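Local coordinates for tRNA (cytosine(72)-C(5))-methyltransferase (Pyrococcus horikoshii, PDB 5ZVE), which methylates the C5 position of cytosine 72 in several tRNAs, taking the methyl group from S-adenosyl-L-methionine, at residues 32-36 against 369-373; 47-51 against 63-69; 174-180 against 241-245. All coordinates share one frame. Residue numbers count along the deposited sequence, not the author numbering.

Contact 1 (32-36 against 369-373); sequences PVEHY and HLTQG
Backbone first: residues 32-34 form an irregular approach to strand 35-40, with Pro32 and Val33 extended and Glu34 helical in phi/psi. Opposite, Leu370, the first residue after helix 366-369, leaves helical phi/psi with positive phi (69/23), after which Thr371 to Gly373 run extended. CA atoms approach most closely at Val33-Thr371 (5.6 Å) and Glu34-Leu370 (5.5 Å).

The segments bury 254 Å² between them. Among the van der Waals contacts, Val33 (m), beta-branched and compact, sets CB 3.7 Å from Leu370 O and CG1 4.1 Å from Gln372 CG. Leu370 (chi1 m, chi2 p) lays CD2 over one face of the His35 imidazole, 3.8 Å from the ring centroid and 12° off its normal, a CH-pi contact; His35 also stacks with Tyr72.

Water 1 bridges the backbones, donating to His35 O and Leu370 O, 2.7 Å from each. Glu34 (m, p) brings OE1 to 3.4 Å from Leu370 CA, but its charge is answered by Arg282, which also bonds Thr371 O and, through its backbone N, Gln372 OE1. Within its own segment, Thr371 (p) donates from OG1 to Gln372 O, 2.8 Å.

Gln372's side chain is about 5 Å from that of Cys323, the predicted nucleophile. This is an interdomain seam, joining the ferredoxin-like N-terminal region to the Rossmann-type methyltransferase domain of the RsmB/NOP family.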
# COMPACT_ATOMS: atom_id res chain seq x y z
N PRO A 32 7.11 8.67 5.21
CA PRO A 32 6.48 8.31 3.94
C PRO A 32 7.53 7.78 2.97
O PRO A 32 8.72 8.04 3.15
CB PRO A 32 5.88 9.63 3.44
CG PRO A 32 5.85 10.53 4.64
CD PRO A 32 7.00 10.11 5.49
N VAL A 33 7.09 7.04 1.95
CA VAL A 33 8.03 6.51 0.98
C VAL A 33 8.77 7.66 0.31
O VAL A 33 8.20 8.74 0.11
CB VAL A 33 7.34 5.62 -0.09
CG1 VAL A 33 6.64 4.44 0.59
CG2 VAL A 33 6.35 6.43 -0.91
N GLU A 34 10.05 7.45 0.03
CA GLU A 34 10.88 8.47 -0.58
C GLU A 34 10.51 8.65 -2.05
O GLU A 34 10.56 9.75 -2.59
CB GLU A 34 12.37 8.12 -0.45
CG GLU A 34 12.90 8.12 0.99
CD GLU A 34 12.52 6.87 1.78
OE1 GLU A 34 11.82 5.98 1.24
OE2 GLU A 34 12.94 6.76 2.95
N HIS A 35 10.14 7.54 -2.69
CA HIS A 35 9.69 7.55 -4.07
C HIS A 35 8.22 7.15 -4.15
O HIS A 35 7.86 6.00 -3.88
CB HIS A 35 10.54 6.62 -4.94
CG HIS A 35 11.92 7.13 -5.21
ND1 HIS A 35 12.82 6.46 -6.02
CD2 HIS A 35 12.57 8.23 -4.77
CE1 HIS A 35 13.95 7.14 -6.08
NE2 HIS A 35 13.83 8.21 -5.32
N TYR A 36 7.38 8.11 -4.52
CA TYR A 36 5.94 7.88 -4.54
C TYR A 36 5.50 7.47 -5.94
O TYR A 36 5.49 8.29 -6.87
CB TYR A 36 5.20 9.14 -4.09
CG TYR A 36 3.70 8.95 -3.94
CD1 TYR A 36 3.19 8.07 -3.00
CD2 TYR A 36 2.81 9.66 -4.73
CE1 TYR A 36 1.82 7.90 -2.86
CE2 TYR A 36 1.45 9.50 -4.60
CZ TYR A 36 0.96 8.61 -3.66
OH TYR A 36 -0.40 8.45 -3.52
N HIS A 369 15.17 -0.06 -0.39
CA HIS A 369 14.53 0.12 -1.70
C HIS A 369 13.60 1.32 -1.78
O HIS A 369 13.01 1.57 -2.83
CB HIS A 369 13.77 -1.14 -2.08
CG HIS A 369 14.54 -2.40 -1.85
ND1 HIS A 369 14.16 -3.35 -0.92
CD2 HIS A 369 15.68 -2.87 -2.42
CE1 HIS A 369 15.03 -4.34 -0.93
NE2 HIS A 369 15.96 -4.08 -1.83
N LEU A 370 13.47 2.05 -0.67
CA LEU A 370 12.72 3.31 -0.65
C LEU A 370 11.22 3.05 -0.83
O LEU A 370 10.47 3.93 -1.25
CB LEU A 370 13.25 4.26 -1.73
CG LEU A 370 14.47 5.13 -1.43
CD1 LEU A 370 15.55 4.38 -0.66
CD2 LEU A 370 15.04 5.68 -2.74
N THR A 371 10.81 1.83 -0.50
CA THR A 371 9.43 1.39 -0.67
C THR A 371 8.82 1.00 0.67
O THR A 371 9.48 1.07 1.70
CB THR A 371 9.33 0.17 -1.60
OG1 THR A 371 9.94 -0.96 -0.96
CG2 THR A 371 10.01 0.43 -2.93
N GLN A 372 7.56 0.59 0.64
CA GLN A 372 6.97 -0.09 1.79
C GLN A 372 7.64 -1.43 1.99
O GLN A 372 8.21 -2.00 1.05
CB GLN A 372 5.46 -0.25 1.60
CG GLN A 372 4.71 1.07 1.75
CD GLN A 372 3.21 0.93 1.61
OE1 GLN A 372 2.45 1.66 2.26
NE2 GLN A 372 2.77 0.02 0.75
N GLY A 373 7.60 -1.94 3.21
CA GLY A 373 8.04 -3.30 3.48
C GLY A 373 7.09 -4.23 2.75
O GLY A 373 5.88 -4.02 2.76
O HOH W 1 9.04 3.60 -3.49

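Contact 2 (47-51 against 63-69); sequences REKLI and RSPYLPE
Residues 47-51 are the first turn of helix 47-56, with Ile51 N bonded to Arg47 O at 3.0 Å; Arg63 ends strand 62-63, and residues 64-69 form the loop leading to strand 70-74. The CA atoms come closest at Arg47-Glu69, 6.3 Å. Ser64 OG shapes the loop, accepting from Tyr66 N (3.1 Å, an ST turn) and Leu67 N (3.0 Å, an ST motif).

Arg47 (chi1 and chi2 t, chi3 between wells at -131°) reaches into this bend, where a long cationic side chain suits clustered carbonyls. NH2 gives Ser64 O a very short 2.4 Å hydrogen bond and also bonds Gly70 O; Leu67 O, 2.6 Å from NH2, and Pro68 O, 3.0 Å from NE, are close but poorly angled for hydrogen bonds. Water 2 links NH1 (3.1 Å) to Ser64 O (2.5 Å). Arg63 CG covers one guanidinium face, 3.7 Å from Arg47 NE. Glu48 OE1 forms a salt bridge with Arg63 NH1 (2.5 Å); Ile51 CD1 lies 3.2 Å from that NH1.

The arrangement is a helix N-terminus pinned to a beta-hairpin loop by arginine, within the ferredoxin-like region.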
# COMPACT_ATOMS: atom_id res chain seq x y z
N ARG A 47 2.76 6.08 -21.28
CA ARG A 47 3.56 6.69 -20.22
C ARG A 47 4.00 8.13 -20.56
O ARG A 47 3.84 9.05 -19.76
CB ARG A 47 4.79 5.82 -19.95
CG ARG A 47 5.58 6.21 -18.72
CD ARG A 47 7.00 5.68 -18.86
NE ARG A 47 7.47 4.95 -17.69
CZ ARG A 47 8.59 4.23 -17.68
NH1 ARG A 47 9.34 4.15 -18.77
NH2 ARG A 47 8.96 3.59 -16.57
N GLU A 48 4.55 8.32 -21.75
CA GLU A 48 5.10 9.63 -22.09
C GLU A 48 4.01 10.69 -22.22
O GLU A 48 4.19 11.83 -21.80
CB GLU A 48 5.92 9.56 -23.38
CG GLU A 48 7.08 8.58 -23.29
CD GLU A 48 7.94 8.81 -22.06
OE1 GLU A 48 8.42 9.95 -21.87
OE2 GLU A 48 8.12 7.87 -21.26
N LYS A 49 2.87 10.30 -22.78
CA LYS A 49 1.72 11.19 -22.87
C LYS A 49 1.26 11.66 -21.50
O LYS A 49 0.99 12.84 -21.30
CB LYS A 49 0.58 10.50 -23.62
CG LYS A 49 0.83 10.32 -25.11
CD LYS A 49 0.45 11.55 -25.91
CE LYS A 49 -1.04 11.57 -26.20
NZ LYS A 49 -1.42 12.57 -27.24
N LEU A 50 1.16 10.72 -20.55
CA LEU A 50 0.75 11.04 -19.19
C LEU A 50 1.72 12.02 -18.53
O LEU A 50 1.31 12.97 -17.88
CB LEU A 50 0.62 9.78 -18.34
CG LEU A 50 0.29 10.02 -16.87
CD1 LEU A 50 -0.95 10.89 -16.73
CD2 LEU A 50 0.12 8.70 -16.11
N ILE A 51 3.01 11.76 -18.71
CA ILE A 51 4.06 12.64 -18.21
C ILE A 51 3.83 14.07 -18.70
O ILE A 51 3.89 15.01 -17.91
CB ILE A 51 5.45 12.16 -18.67
CG1 ILE A 51 5.93 11.02 -17.78
CG2 ILE A 51 6.46 13.31 -18.67
CD1 ILE A 51 7.23 10.44 -18.23
N ARG A 63 10.62 8.49 -14.52
CA ARG A 63 10.34 7.18 -15.12
C ARG A 63 11.08 6.05 -14.41
O ARG A 63 12.21 6.21 -13.97
CB ARG A 63 10.72 7.20 -16.60
CG ARG A 63 9.69 7.88 -17.50
CD ARG A 63 10.26 8.14 -18.88
NE ARG A 63 11.22 9.24 -18.84
CZ ARG A 63 11.01 10.44 -19.36
NH1 ARG A 63 9.89 10.71 -20.01
NH2 ARG A 63 11.95 11.36 -19.25
N SER A 64 10.44 4.89 -14.32
CA SER A 64 11.14 3.71 -13.82
C SER A 64 11.77 2.97 -15.00
O SER A 64 11.12 2.76 -16.02
CB SER A 64 10.19 2.80 -13.04
OG SER A 64 10.73 1.49 -12.92
N PRO A 65 13.05 2.60 -14.87
CA PRO A 65 13.75 1.81 -15.89
C PRO A 65 13.43 0.32 -15.80
O PRO A 65 13.85 -0.45 -16.67
CB PRO A 65 15.23 2.08 -15.58
CG PRO A 65 15.25 2.32 -14.10
CD PRO A 65 13.95 3.01 -13.77
N TYR A 66 12.70 -0.09 -14.77
CA TYR A 66 12.33 -1.49 -14.59
C TYR A 66 10.86 -1.76 -14.96
O TYR A 66 10.53 -2.83 -15.47
CB TYR A 66 12.57 -1.92 -13.15
CG TYR A 66 14.03 -2.06 -12.76
CD1 TYR A 66 14.83 -3.03 -13.34
CD2 TYR A 66 14.58 -1.25 -11.77
CE1 TYR A 66 16.16 -3.17 -12.98
CE2 TYR A 66 15.91 -1.39 -11.40
CZ TYR A 66 16.69 -2.36 -12.00
OH TYR A 66 18.01 -2.51 -11.64
N LEU A 67 10.00 -0.79 -14.69
CA LEU A 67 8.59 -0.90 -15.02
C LEU A 67 8.19 0.17 -16.02
O LEU A 67 8.04 1.34 -15.64
CB LEU A 67 7.71 -0.78 -13.77
CG LEU A 67 7.74 -1.90 -12.73
CD1 LEU A 67 6.98 -1.42 -11.53
CD2 LEU A 67 7.11 -3.16 -13.28
N PRO A 68 8.01 -0.21 -17.29
CA PRO A 68 7.58 0.74 -18.33
C PRO A 68 6.26 1.43 -17.98
O PRO A 68 5.96 2.47 -18.55
CB PRO A 68 7.44 -0.14 -19.58
CG PRO A 68 7.49 -1.55 -19.11
CD PRO A 68 8.26 -1.56 -17.84
N GLU A 69 5.48 0.86 -17.06
CA GLU A 69 4.26 1.53 -16.64
C GLU A 69 4.45 2.29 -15.32
O GLU A 69 3.49 2.78 -14.74
CB GLU A 69 3.11 0.52 -16.50
CG GLU A 69 3.30 -0.53 -15.40
CD GLU A 69 4.05 -1.76 -15.89
OE1 GLU A 69 5.20 -1.61 -16.37
OE2 GLU A 69 3.49 -2.87 -15.79
O HOH W 2 10.94 1.55 -18.17

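Contact 3 (174-180 against 241-245); sequences FEKGYFY and NIKRL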
# COMPACT_ATOMS: atom_id res chain seq x y z
N PHE A 174 -6.37 12.08 -13.06
CA PHE A 174 -6.86 11.02 -12.19
C PHE A 174 -8.31 10.70 -12.52
O PHE A 174 -8.71 9.53 -12.57
CB PHE A 174 -6.73 11.42 -10.72
CG PHE A 174 -7.22 10.36 -9.77
CD1 PHE A 174 -6.37 9.37 -9.32
CD2 PHE A 174 -8.53 10.36 -9.33
CE1 PHE A 174 -6.81 8.40 -8.45
CE2 PHE A 174 -8.99 9.39 -8.46
CZ PHE A 174 -8.13 8.41 -8.02
N GLU A 175 -9.12 11.74 -12.71
CA GLU A 175 -10.53 11.58 -13.01
C GLU A 175 -10.76 10.87 -14.35
O GLU A 175 -11.73 10.13 -14.51
CB GLU A 175 -11.23 12.94 -13.00
CG GLU A 175 -11.22 13.61 -11.63
CD GLU A 175 -11.68 15.06 -11.66
OE1 GLU A 175 -11.72 15.65 -12.77
OE2 GLU A 175 -12.01 15.61 -10.59
N LYS A 176 -9.86 11.09 -15.30
CA LYS A 176 -10.00 10.48 -16.62
C LYS A 176 -9.42 9.06 -16.65
O LYS A 176 -9.42 8.41 -17.70
CB LYS A 176 -9.32 11.36 -17.68
CG LYS A 176 -9.90 12.77 -17.75
CD LYS A 176 -9.78 13.39 -19.13
CE LYS A 176 -8.68 14.43 -19.19
NZ LYS A 176 -8.47 14.96 -20.57
N GLY A 177 -8.94 8.58 -15.51
CA GLY A 177 -8.48 7.21 -15.39
C GLY A 177 -7.12 6.95 -16.00
O GLY A 177 -6.82 5.82 -16.41
N TYR A 178 -6.29 7.98 -16.07
CA TYR A 178 -4.98 7.88 -16.71
C TYR A 178 -3.96 7.12 -15.87
O TYR A 178 -2.96 6.62 -16.40
CB TYR A 178 -4.43 9.27 -17.04
CG TYR A 178 -5.11 9.96 -18.20
CD1 TYR A 178 -5.91 9.25 -19.08
CD2 TYR A 178 -4.94 11.32 -18.42
CE1 TYR A 178 -6.53 9.87 -20.15
CE2 TYR A 178 -5.56 11.96 -19.48
CZ TYR A 178 -6.35 11.23 -20.35
OH TYR A 178 -6.96 11.86 -21.41
N PHE A 179 -4.19 7.04 -14.56
CA PHE A 179 -3.24 6.37 -13.68
C PHE A 179 -3.88 5.89 -12.38
O PHE A 179 -5.00 6.25 -12.04
CB PHE A 179 -2.06 7.29 -13.36
CG PHE A 179 -2.41 8.48 -12.51
CD1 PHE A 179 -2.39 8.40 -11.12
CD2 PHE A 179 -2.77 9.68 -13.10
CE1 PHE A 179 -2.72 9.50 -10.34
CE2 PHE A 179 -3.10 10.78 -12.32
CZ PHE A 179 -3.07 10.69 -10.94
N TYR A 180 -3.13 5.06 -11.66
CA TYR A 180 -3.58 4.51 -10.39
C TYR A 180 -2.41 4.48 -9.41
O TYR A 180 -1.43 3.77 -9.64
CB TYR A 180 -4.17 3.11 -10.59
CG TYR A 180 -4.77 2.52 -9.34
CD1 TYR A 180 -6.09 2.78 -9.00
CD2 TYR A 180 -4.02 1.71 -8.50
CE1 TYR A 180 -6.65 2.24 -7.86
CE2 TYR A 180 -4.57 1.18 -7.36
CZ TYR A 180 -5.89 1.44 -7.04
OH TYR A 180 -6.44 0.90 -5.90
N ASN A 241 -13.39 2.11 -9.30
CA ASN A 241 -12.05 2.06 -9.85
C ASN A 241 -12.02 1.43 -11.24
O ASN A 241 -11.32 1.90 -12.13
CB ASN A 241 -11.11 1.29 -8.92
CG ASN A 241 -10.81 2.05 -7.64
OD1 ASN A 241 -10.98 3.27 -7.57
ND2 ASN A 241 -10.35 1.33 -6.62
N ILE A 242 -12.80 0.36 -11.41
CA ILE A 242 -12.88 -0.34 -12.68
C ILE A 242 -13.46 0.56 -13.77
O ILE A 242 -12.91 0.65 -14.88
CB ILE A 242 -13.74 -1.61 -12.54
CG1 ILE A 242 -12.93 -2.71 -11.84
CG2 ILE A 242 -14.19 -2.10 -13.90
CD1 ILE A 242 -13.76 -3.91 -11.43
N LYS A 243 -14.55 1.24 -13.44
CA LYS A 243 -15.20 2.14 -14.38
C LYS A 243 -14.30 3.31 -14.79
O LYS A 243 -14.23 3.66 -15.96
CB LYS A 243 -16.49 2.70 -13.76
CG LYS A 243 -17.23 3.65 -14.67
CD LYS A 243 -18.29 4.42 -13.92
CE LYS A 243 -19.14 5.23 -14.87
NZ LYS A 243 -20.28 5.91 -14.18
N ARG A 244 -13.63 3.89 -13.81
CA ARG A 244 -12.78 5.05 -14.04
C ARG A 244 -11.57 4.69 -14.90
O ARG A 244 -11.16 5.46 -15.77
CB ARG A 244 -12.34 5.65 -12.71
CG ARG A 244 -11.99 7.12 -12.79
CD ARG A 244 -11.45 7.66 -11.47
NE ARG A 244 -10.19 7.03 -11.09
CZ ARG A 244 -10.08 6.08 -10.18
NH1 ARG A 244 -11.15 5.66 -9.53
NH2 ARG A 244 -8.89 5.57 -9.91
N LEU A 245 -11.00 3.52 -14.65
CA LEU A 245 -9.81 3.07 -15.37
C LEU A 245 -10.15 2.49 -16.74
O LEU A 245 -9.26 2.23 -17.54
CB LEU A 245 -9.06 2.03 -14.54
CG LEU A 245 -8.35 2.55 -13.29
CD1 LEU A 245 -7.73 1.39 -12.52
CD2 LEU A 245 -7.28 3.56 -13.66
O HOH W 3 -7.45 6.95 -11.69
O HOH W 4 -12.49 8.05 -16.12
O HOH W 5 -7.88 2.50 -4.44
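Arg244 is the centrepiece, and its rotamer explains why. Chi1 and chi2 are both t, carrying the chain out from its helix, and chi3 at p then bends the guanidinium over the Phe174 ring. The two planes lie 11° apart with centres 4.3 Å apart, an off-centre cation-pi stack; Phe174, with chi1 t, offers it a flat, polarisable face. The edge of the guanidinium stays available for polar partners: NH1 donates to Asn241 OD1 (3.1 Å), NE makes a weak bond to Phe174 O (3.3 Å), and NH2 holds water 3 (2.7 Å), which donates to Phe174 O and Phe179 O. Asn241 ND2 in turn bonds the backbone O of Pro208, a residue of the S-adenosyl-L-methionine site.

Gly177 closes helix 172-175 in a Schellman motif. Its positive phi favours glycine, and so does the neighbour: a CB would clash with Arg244 O, which instead receives a CA-H...O contact from Gly177 CA at 3.2 Å. Water 4 joins Glu175 O to Arg244 O.

Tyr180 (chi1 t) sets CD1 4.1 Å from Leu245 CD1. Leu245 (m, t) also turns CD2 to Gly177 O, 3.6 Å away.

Thus the C-terminal part of helix 232-245 packs on the turn between helix 172-175 and strand 179-181, while Asn41, just beyond neighbouring strand 35-40, bonds the carbonyls of both Gly177 and Leu245.

Strand 35-40 ties the three contacts together. Contact 1 lies at its start, helix 47-56 of contact 2 follows it in the chain, and strand 179-181 of contact 3 is its neighbour in the antiparallel sheet. Contacts 2 and 3 touch directly: Leu50 CD2 is 3.7 Å from Tyr178 O and 3.8 Å from Phe179 CB, though their centres are about 17 Å apart. Contact 1 touches neither, its centre lying about 18 Å from that of contact 2 and about 23 Å from that of contact 3. All three approach the cofactor pocket, to different extents: from side chain to bound S-adenosyl-L-homocysteine, Tyr180 is about 5 Å away, Gln372 about 10 Å and Leu67 about 13 Å.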